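Local structure of putative angiotensinogen (Lampetra fluviatilis, 5INW) at residues S83-L97 and K321-E333. The protein is a serpin, the probable lamprey angiotensinogen, which binds heparin and with its help inhibits thrombin, here with its reactive loop cleaved. The protein carries 1 engineered substitution. Numbering follows the deposited sequence.
Sequences SAVNGLGFRLYKQVL and KVEESVSQEQLEE
In this serpin the first helix of the modelled chain, 77-96, helix A of the serpin fold, packs against the two short helices 319-325 and 328-337, and Phe-90 meets the Val-326/Ser-327 linker. One face of its ring is covered by the backbone of Val-326 and Ser-327: Ser-327 N sits over the ring centre, 3.8 Å above the plane, while CD1 touches Val-326 CB. With CG anti to the carbonyl carbon (chi1 -70°), the ring is directed at the linker. One turn on, Lys-94 bends at its last torsion to bring NZ onto two carbonyls, bonding Val-326 O at 2.7 Å on a lone pair in the carbonyl plane and Glu-324 O at 2.8 Å from above its plane. Tyr-93 OH donates to Glu-323 OE2 (2.8 Å), with ring and carboxylate 78° apart; that same oxygen is salt-bridged to Arg-29 of the C-terminal peptide chain. Toward the other end, Asn-86 ND2 reaches Gln-328 OE1 at 3.1 Å, the amides nearly coplanar, and also bonds Arg-22 O of the peptide chain. With an alanine in place of Phe-90, the face against Ser-327 would be gone, and a gap would probably open between helix and linker. The lysine ammonium thus holds two carbonyls as the chain passes between the short helices, while Asn-86 and Glu-323 each tie the separate C-terminal peptide into the same interface.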
loop_
_atom_site.group_PDB
_atom_site.type_symbol
_atom_site.label_atom_id
_atom_site.label_comp_id
_atom_site.label_asym_id
_atom_site.label_seq_id
_atom_site.Cartn_x
_atom_site.Cartn_y
_atom_site.Cartn_z
ATOM N N SER A 83 -10.004 -0.787 9.264
ATOM C CA SER A 83 -9.335 -1.886 10.029
ATOM C C SER A 83 -9.420 -3.226 9.339
ATOM O O SER A 83 -8.568 -4.051 9.570
ATOM C CB SER A 83 -9.914 -2.035 11.426
ATOM O OG SER A 83 -11.320 -1.959 11.336
ATOM N N ALA A 84 -10.453 -3.426 8.515
ATOM C CA ALA A 84 -10.541 -4.577 7.647
ATOM C C ALA A 84 -9.429 -4.547 6.664
ATOM O O ALA A 84 -8.782 -5.558 6.443
ATOM C CB ALA A 84 -11.869 -4.619 6.899
ATOM N N VAL A 85 -9.237 -3.380 6.060
ATOM C CA VAL A 85 -8.219 -3.168 5.039
ATOM C C VAL A 85 -6.877 -3.269 5.690
ATOM O O VAL A 85 -5.990 -3.890 5.146
ATOM C CB VAL A 85 -8.400 -1.810 4.321
ATOM C CG1 VAL A 85 -7.196 -1.427 3.506
ATOM C CG2 VAL A 85 -9.600 -1.885 3.398
ATOM N N ASN A 86 -6.728 -2.682 6.865
ATOM C CA ASN A 86 -5.492 -2.845 7.617
ATOM C C ASN A 86 -5.262 -4.300 7.933
ATOM O O ASN A 86 -4.145 -4.787 7.778
ATOM C CB ASN A 86 -5.519 -2.040 8.905
ATOM C CG ASN A 86 -5.487 -0.572 8.644
ATOM O OD1 ASN A 86 -5.289 -0.103 7.507
ATOM N ND2 ASN A 86 -5.705 0.173 9.672
ATOM N N GLY A 87 -6.322 -4.987 8.355
ATOM C CA GLY A 87 -6.275 -6.408 8.633
ATOM C C GLY A 87 -5.713 -7.204 7.472
ATOM O O GLY A 87 -4.796 -7.981 7.651
ATOM N N LEU A 88 -6.270 -6.968 6.278
ATOM C CA LEU A 88 -5.744 -7.497 5.028
ATOM C C LEU A 88 -4.250 -7.155 4.856
ATOM O O LEU A 88 -3.480 -8.015 4.486
ATOM C CB LEU A 88 -6.500 -6.898 3.839
ATOM C CG LEU A 88 -6.103 -7.402 2.453
ATOM C CD1 LEU A 88 -6.827 -8.710 2.211
ATOM C CD2 LEU A 88 -6.455 -6.424 1.359
ATOM N N GLY A 89 -3.871 -5.897 5.110
ATOM C CA GLY A 89 -2.507 -5.445 4.946
ATOM C C GLY A 89 -1.557 -6.225 5.822
ATOM O O GLY A 89 -0.524 -6.715 5.367
ATOM N N PHE A 90 -1.913 -6.329 7.107
ATOM C CA PHE A 90 -1.037 -6.962 8.097
ATOM C C PHE A 90 -0.888 -8.472 7.791
ATOM O O PHE A 90 0.208 -9.015 7.718
ATOM C CB PHE A 90 -1.575 -6.706 9.487
ATOM C CG PHE A 90 -1.454 -5.275 9.956
ATOM C CD1 PHE A 90 -0.252 -4.555 9.853
ATOM C CD2 PHE A 90 -2.546 -4.637 10.575
ATOM C CE1 PHE A 90 -0.154 -3.222 10.340
ATOM C CE2 PHE A 90 -2.457 -3.314 11.031
ATOM C CZ PHE A 90 -1.271 -2.602 10.912
ATOM N N ARG A 91 -2.006 -9.117 7.528
ATOM C CA ARG A 91 -1.980 -10.478 7.064
ATOM C C ARG A 91 -1.049 -10.619 5.858
ATOM O O ARG A 91 -0.287 -11.579 5.766
ATOM C CB ARG A 91 -3.405 -10.988 6.783
ATOM C CG ARG A 91 -4.080 -11.532 8.048
ATOM C CD ARG A 91 -5.594 -11.352 8.102
ATOM N NE ARG A 91 -6.237 -11.668 6.814
ATOM C CZ ARG A 91 -7.293 -11.035 6.273
ATOM N NH1 ARG A 91 -7.915 -10.023 6.900
ATOM N NH2 ARG A 91 -7.730 -11.421 5.070
ATOM N N LEU A 92 -1.065 -9.652 4.967
ATOM C CA LEU A 92 -0.210 -9.747 3.820
ATOM C C LEU A 92 1.219 -9.553 4.242
ATOM O O LEU A 92 2.106 -10.247 3.752
ATOM C CB LEU A 92 -0.619 -8.734 2.759
ATOM C CG LEU A 92 0.299 -8.585 1.552
ATOM C CD1 LEU A 92 0.325 -9.898 0.796
ATOM C CD2 LEU A 92 -0.198 -7.481 0.626
ATOM N N TYR A 93 1.440 -8.607 5.142
ATOM C CA TYR A 93 2.788 -8.330 5.625
ATOM C C TYR A 93 3.426 -9.609 6.088
ATOM O O TYR A 93 4.577 -9.892 5.760
ATOM C CB TYR A 93 2.745 -7.356 6.792
ATOM C CG TYR A 93 4.064 -6.688 7.170
ATOM C CD1 TYR A 93 4.990 -7.318 7.983
ATOM C CD2 TYR A 93 4.349 -5.371 6.771
ATOM C CE1 TYR A 93 6.169 -6.690 8.336
ATOM C CE2 TYR A 93 5.498 -4.724 7.166
ATOM C CZ TYR A 93 6.418 -5.392 7.938
ATOM O OH TYR A 93 7.607 -4.762 8.290
ATOM N N LYS A 94 2.662 -10.363 6.866
ATOM C CA LYS A 94 3.112 -11.596 7.451
ATOM C C LYS A 94 3.482 -12.652 6.460
ATOM O O LYS A 94 4.388 -13.402 6.715
ATOM C CB LYS A 94 2.042 -12.143 8.356
ATOM C CG LYS A 94 2.000 -11.383 9.665
ATOM C CD LYS A 94 0.652 -11.578 10.358
ATOM C CE LYS A 94 0.719 -11.177 11.826
ATOM N NZ LYS A 94 1.529 -9.934 12.039
ATOM N N GLN A 95 2.782 -12.727 5.341
ATOM C CA GLN A 95 3.199 -13.576 4.233
ATOM C C GLN A 95 4.483 -13.080 3.546
ATOM O O GLN A 95 5.360 -13.873 3.258
ATOM C CB GLN A 95 2.095 -13.680 3.180
ATOM C CG GLN A 95 0.754 -14.263 3.631
ATOM C CD GLN A 95 0.843 -15.641 4.262
ATOM O OE1 GLN A 95 0.306 -15.836 5.348
ATOM N NE2 GLN A 95 1.546 -16.573 3.626
ATOM N N VAL A 96 4.610 -11.770 3.296
ATOM C CA VAL A 96 5.854 -11.214 2.711
ATOM C C VAL A 96 7.125 -11.620 3.480
ATOM O O VAL A 96 8.159 -11.826 2.859
ATOM C CB VAL A 96 5.809 -9.661 2.536
ATOM C CG1 VAL A 96 7.169 -9.110 2.030
ATOM C CG2 VAL A 96 4.711 -9.269 1.542
ATOM N N LEU A 97 7.042 -11.662 4.815
ATOM C CA LEU A 97 8.145 -12.082 5.731
ATOM C C LEU A 97 8.673 -13.476 5.479
ATOM O O LEU A 97 9.844 -13.749 5.758
ATOM C CB LEU A 97 7.678 -12.093 7.193
ATOM C CG LEU A 97 7.356 -10.748 7.837
ATOM C CD1 LEU A 97 6.758 -10.934 9.222
ATOM C CD2 LEU A 97 8.595 -9.855 7.904
ATOM N N LYS A 321 10.014 -10.376 15.969
ATOM C CA LYS A 321 8.969 -10.386 16.988
ATOM C C LYS A 321 8.188 -9.096 16.914
ATOM O O LYS A 321 7.025 -9.069 17.298
ATOM C CB LYS A 321 9.552 -10.608 18.400
ATOM C CG LYS A 321 10.285 -11.946 18.531
ATOM C CD LYS A 321 10.525 -12.361 19.980
ATOM C CE LYS A 321 9.312 -13.076 20.567
ATOM N NZ LYS A 321 9.602 -13.537 21.942
ATOM N N VAL A 322 8.824 -8.032 16.414
ATOM C CA VAL A 322 8.134 -6.783 16.103
ATOM C C VAL A 322 7.215 -7.032 14.900
ATOM O O VAL A 322 5.981 -6.857 14.977
ATOM C CB VAL A 322 9.131 -5.646 15.820
ATOM C CG1 VAL A 322 8.406 -4.398 15.330
ATOM C CG2 VAL A 322 9.955 -5.324 17.074
ATOM N N GLU A 323 7.811 -7.498 13.806
ATOM C CA GLU A 323 7.071 -7.794 12.567
ATOM C C GLU A 323 6.031 -8.892 12.704
ATOM O O GLU A 323 5.102 -8.916 11.941
ATOM C CB GLU A 323 8.046 -8.114 11.426
ATOM C CG GLU A 323 8.809 -6.865 11.007
ATOM C CD GLU A 323 9.746 -7.048 9.832
ATOM O OE1 GLU A 323 10.254 -8.157 9.614
ATOM O OE2 GLU A 323 9.997 -6.064 9.119
ATOM N N GLU A 324 6.213 -9.819 13.653
ATOM C CA GLU A 324 5.176 -10.801 14.012
ATOM C C GLU A 324 3.943 -10.201 14.673
ATOM O O GLU A 324 2.844 -10.661 14.435
ATOM C CB GLU A 324 5.730 -11.888 14.941
ATOM C CG GLU A 324 6.256 -13.096 14.205
ATOM C CD GLU A 324 5.170 -13.718 13.369
ATOM O OE1 GLU A 324 4.100 -14.038 13.955
ATOM O OE2 GLU A 324 5.380 -13.846 12.130
ATOM N N SER A 325 4.117 -9.192 15.521
ATOM C CA SER A 325 3.000 -8.637 16.295
ATOM C C SER A 325 2.090 -7.681 15.512
ATOM O O SER A 325 0.998 -7.354 16.022
ATOM C CB SER A 325 3.523 -7.889 17.510
ATOM O OG SER A 325 4.203 -6.732 17.097
ATOM N N VAL A 326 2.524 -7.223 14.316
ATOM C CA VAL A 326 1.757 -6.211 13.591
ATOM C C VAL A 326 0.336 -6.677 13.347
ATOM O O VAL A 326 0.090 -7.748 12.867
ATOM C CB VAL A 326 2.384 -5.693 12.275
ATOM C CG1 VAL A 326 3.666 -4.939 12.579
ATOM C CG2 VAL A 326 2.584 -6.800 11.241
ATOM N N SER A 327 -0.593 -5.836 13.729
ATOM C CA SER A 327 -1.985 -6.134 13.655
ATOM C C SER A 327 -2.674 -4.819 13.925
ATOM O O SER A 327 -2.043 -3.802 14.336
ATOM C CB SER A 327 -2.403 -7.140 14.716
ATOM O OG SER A 327 -2.444 -6.522 16.000
ATOM N N GLN A 328 -3.969 -4.841 13.676
ATOM C CA GLN A 328 -4.801 -3.734 14.012
ATOM C C GLN A 328 -4.695 -3.463 15.534
ATOM O O GLN A 328 -4.528 -2.318 15.960
ATOM C CB GLN A 328 -6.214 -4.043 13.554
ATOM C CG GLN A 328 -7.228 -2.993 13.912
ATOM C CD GLN A 328 -6.961 -1.681 13.225
ATOM O OE1 GLN A 328 -6.375 -1.642 12.144
ATOM N NE2 GLN A 328 -7.433 -0.598 13.827
ATOM N N GLU A 329 -4.749 -4.509 16.347
ATOM C CA GLU A 329 -4.749 -4.311 17.791
ATOM C C GLU A 329 -3.401 -3.728 18.260
ATOM O O GLU A 329 -3.369 -2.800 19.079
ATOM C CB GLU A 329 -5.172 -5.608 18.495
ATOM C CG GLU A 329 -5.225 -5.552 20.032
ATOM C CD GLU A 329 -5.611 -6.883 20.686
ATOM O OE1 GLU A 329 -5.160 -7.954 20.204
ATOM O OE2 GLU A 329 -6.357 -6.868 21.702
ATOM N N GLN A 330 -2.311 -4.250 17.702
ATOM C CA GLN A 330 -0.976 -3.716 17.939
ATOM C C GLN A 330 -0.865 -2.238 17.546
ATOM O O GLN A 330 -0.247 -1.426 18.275
ATOM C CB GLN A 330 0.103 -4.530 17.190
ATOM C CG GLN A 330 1.536 -4.190 17.608
ATOM C CD GLN A 330 1.716 -4.189 19.137
ATOM O OE1 GLN A 330 1.364 -5.152 19.807
ATOM N NE2 GLN A 330 2.235 -3.100 19.685
ATOM N N LEU A 331 -1.430 -1.894 16.385
ATOM C CA LEU A 331 -1.452 -0.503 15.957
ATOM C C LEU A 331 -2.148 0.362 16.987
ATOM O O LEU A 331 -1.625 1.410 17.370
ATOM C CB LEU A 331 -2.119 -0.349 14.586
ATOM C CG LEU A 331 -2.385 1.088 14.085
ATOM C CD1 LEU A 331 -1.061 1.817 13.940
ATOM C CD2 LEU A 331 -3.161 1.077 12.787
ATOM N N GLU A 332 -3.315 -0.070 17.450
ATOM C CA GLU A 332 -4.022 0.720 18.464
ATOM C C GLU A 332 -3.220 0.823 19.734
ATOM O O GLU A 332 -3.189 1.889 20.333
ATOM C CB GLU A 332 -5.423 0.185 18.706
ATOM C CG GLU A 332 -6.379 0.725 17.652
ATOM C CD GLU A 332 -7.524 -0.195 17.311
ATOM O OE1 GLU A 332 -7.424 -1.396 17.566
ATOM O OE2 GLU A 332 -8.522 0.287 16.762
ATOM N N GLU A 333 -2.550 -0.281 20.083
ATOM C CA GLU A 333 -1.593 -0.336 21.196
ATOM C C GLU A 333 -0.554 0.764 21.084
ATOM O O GLU A 333 -0.529 1.676 21.910
ATOM C CB GLU A 333 -0.892 -1.714 21.308
ATOM C CG GLU A 333 -1.502 -2.687 22.327
ATOM C CD GLU A 333 -1.209 -2.317 23.778
ATOM O OE1 GLU A 333 -0.043 -1.955 24.112
ATOM O OE2 GLU A 333 -2.153 -2.388 24.594
#